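Sulfur carrier protein ThiS adenylyltransferase (Escherichia coli, PDB 1ZUD) catalyses the ATP-dependent adenylation of the C-terminal glycine carboxylate of the sulfur carrier protein ThiS, a step in thiamine biosynthesis. Local coordinates at residues C[129-133]-C[174-179]. Sequence-based numbering, arbitrary orientation.
Sequences MATRQ and WPDNQE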
loop_
_atom_site.group_PDB
_atom_site.type_symbol
_atom_site.label_atom_id
_atom_site.label_comp_id
_atom_site.label_asym_id
_atom_site.label_seq_id
_atom_site.Cartn_x
_atom_site.Cartn_y
_atom_site.Cartn_z
ATOM N N MET C 129 -13.914 -8.185 -15.713
ATOM C CA MET C 129 -13.414 -7.614 -16.952
ATOM C C MET C 129 -14.434 -6.813 -17.734
ATOM O O MET C 129 -14.141 -5.723 -18.173
ATOM C CB MET C 129 -12.913 -8.715 -17.898
ATOM C CG MET C 129 -11.911 -9.656 -17.310
ATOM S SD MET C 129 -10.336 -9.150 -17.921
ATOM C CE MET C 129 -10.023 -8.007 -16.700
ATOM N N ALA C 130 -15.628 -7.366 -17.911
ATOM C CA ALA C 130 -16.639 -6.681 -18.720
ATOM C C ALA C 130 -16.951 -5.275 -18.219
ATOM O O ALA C 130 -17.015 -4.333 -19.013
ATOM C CB ALA C 130 -17.930 -7.525 -18.812
ATOM N N THR C 131 -17.212 -5.135 -16.915
ATOM C CA THR C 131 -17.462 -3.822 -16.355
ATOM C C THR C 131 -16.221 -2.914 -16.492
ATOM O O THR C 131 -16.335 -1.734 -16.813
ATOM C CB THR C 131 -17.810 -3.957 -14.854
ATOM O OG1 THR C 131 -18.907 -4.867 -14.730
ATOM C CG2 THR C 131 -18.218 -2.647 -14.276
ATOM N N ARG C 132 -15.035 -3.460 -16.221
ATOM C CA ARG C 132 -13.840 -2.669 -16.336
ATOM C C ARG C 132 -13.684 -2.189 -17.780
ATOM O O ARG C 132 -13.312 -1.036 -18.000
ATOM C CB ARG C 132 -12.597 -3.474 -15.901
ATOM C CG ARG C 132 -12.508 -3.763 -14.353
ATOM C CD ARG C 132 -11.359 -4.726 -14.041
ATOM N NE ARG C 132 -11.226 -5.027 -12.612
ATOM C CZ ARG C 132 -10.683 -4.191 -11.720
ATOM N NH1 ARG C 132 -10.217 -2.991 -12.084
ATOM N NH2 ARG C 132 -10.565 -4.562 -10.461
ATOM N N GLN C 133 -13.956 -3.041 -18.760
ATOM C CA GLN C 133 -13.823 -2.540 -20.143
ATOM C C GLN C 133 -14.838 -1.422 -20.428
ATOM O O GLN C 133 -14.504 -0.421 -21.098
ATOM C CB GLN C 133 -14.016 -3.681 -21.160
ATOM C CG GLN C 133 -12.961 -4.746 -21.048
ATOM C CD GLN C 133 -11.636 -4.315 -21.670
ATOM O OE1 GLN C 133 -11.480 -3.167 -22.089
ATOM N NE2 GLN C 133 -10.670 -5.241 -21.713
ATOM N N TRP C 174 -5.210 -5.042 -22.075
ATOM C CA TRP C 174 -6.072 -6.202 -21.955
ATOM C C TRP C 174 -7.138 -6.202 -23.051
ATOM O O TRP C 174 -8.158 -5.465 -22.981
ATOM C CB TRP C 174 -6.799 -6.199 -20.580
ATOM C CG TRP C 174 -5.839 -6.174 -19.397
ATOM C CD1 TRP C 174 -5.771 -5.210 -18.428
ATOM C CD2 TRP C 174 -4.812 -7.135 -19.083
ATOM N NE1 TRP C 174 -4.767 -5.512 -17.536
ATOM C CE2 TRP C 174 -4.164 -6.683 -17.906
ATOM C CE3 TRP C 174 -4.383 -8.340 -19.676
ATOM C CZ2 TRP C 174 -3.105 -7.381 -17.310
ATOM C CZ3 TRP C 174 -3.331 -9.046 -19.081
ATOM C CH2 TRP C 174 -2.704 -8.562 -17.910
ATOM N N PRO C 175 -6.930 -7.027 -24.079
ATOM C CA PRO C 175 -7.946 -7.055 -25.139
ATOM C C PRO C 175 -9.127 -7.911 -24.662
ATOM O O PRO C 175 -10.227 -7.790 -25.165
ATOM C CB PRO C 175 -7.216 -7.715 -26.330
ATOM C CG PRO C 175 -5.722 -7.475 -26.059
ATOM C CD PRO C 175 -5.637 -7.594 -24.522
ATOM N N ASP C 176 -8.903 -8.747 -23.651
ATOM C CA ASP C 176 -9.941 -9.676 -23.152
ATOM C C ASP C 176 -11.166 -9.044 -22.516
ATOM O O ASP C 176 -11.060 -8.053 -21.774
ATOM C CB ASP C 176 -9.341 -10.640 -22.112
ATOM C CG ASP C 176 -7.901 -11.013 -22.419
ATOM O OD1 ASP C 176 -7.659 -12.096 -22.993
ATOM O OD2 ASP C 176 -7.010 -10.199 -22.090
ATOM N N ASN C 177 -12.324 -9.663 -22.747
ATOM C CA ASN C 177 -13.567 -9.175 -22.157
ATOM C C ASN C 177 -14.019 -10.084 -20.994
ATOM O O ASN C 177 -15.061 -9.829 -20.378
ATOM C CB ASN C 177 -14.665 -9.120 -23.220
ATOM C CG ASN C 177 -15.691 -8.051 -22.941
ATOM O OD1 ASN C 177 -15.770 -7.048 -23.660
ATOM N ND2 ASN C 177 -16.485 -8.248 -21.883
ATOM N N GLN C 178 -13.235 -11.128 -20.704
ATOM C CA GLN C 178 -13.535 -12.100 -19.629
ATOM C C GLN C 178 -12.207 -12.720 -19.198
ATOM O O GLN C 178 -11.264 -12.736 -19.982
ATOM C CB GLN C 178 -14.458 -13.207 -20.176
ATOM C CG GLN C 178 -14.047 -13.601 -21.639
ATOM C CD GLN C 178 -14.702 -14.861 -22.200
ATOM O OE1 GLN C 178 -14.061 -15.616 -22.934
ATOM N NE2 GLN C 178 -15.970 -15.087 -21.874
ATOM N N GLU C 179 -12.101 -13.198 -17.959
ATOM C CA GLU C 179 -10.842 -13.849 -17.557
ATOM C C GLU C 179 -10.763 -15.190 -18.298
ATOM O O GLU C 179 -11.777 -15.694 -18.795
ATOM C CB GLU C 179 -10.767 -14.061 -16.050
ATOM C CG GLU C 179 -10.112 -12.886 -15.312
ATOM C CD GLU C 179 -10.490 -12.830 -13.827
ATOM O OE1 GLU C 179 -9.636 -12.464 -12.978
ATOM O OE2 GLU C 179 -11.662 -13.139 -13.516
HETATM O O HOH W 1 -16.469 -10.256 -17.336
#
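The side-chain amide of Gln133 carries the direct hydrogen bonds between helix 129-141 and the loop 174-179. Its NE2 gives both protons to loop carbonyls, 2.8 Å to Trp174 O and 2.8 Å to Asp176 O. The Trp174 oxygen lies near the amide plane of Gln133, yet NE2 sits above the plane of that carbonyl. The bond to Asp176 O is tilted at both ends (N-H...O 147°); the other is similarly bent (152°). A fold in Gln133 at chi2 (-77°) turns the amide to the loop. A leucine here would probably leave both loop carbonyls without this donor and residues 174-176 less firmly held.

Met129 packs on the loop backbone: CB lies 3.5 Å from Asn177 O, and CG rests between Gln178 and Glu179. Beside it, Ala130 CB meets Asn177 ND2 at 3.5 Å. A water accepts from Ala130 N and donates weakly to Asn177 O.

Asp176 OD1 accepts a hydrogen bond from Gly31 N and salt-bridges Arg43, both of the ThiS chain. Met129 and Ala130 also belong to the ATP site. The contact thus joins a helix start of the Rossmann-like ThiF fold to the ThiS-binding loop that follows the zinc ligands Cys169 and Cys172.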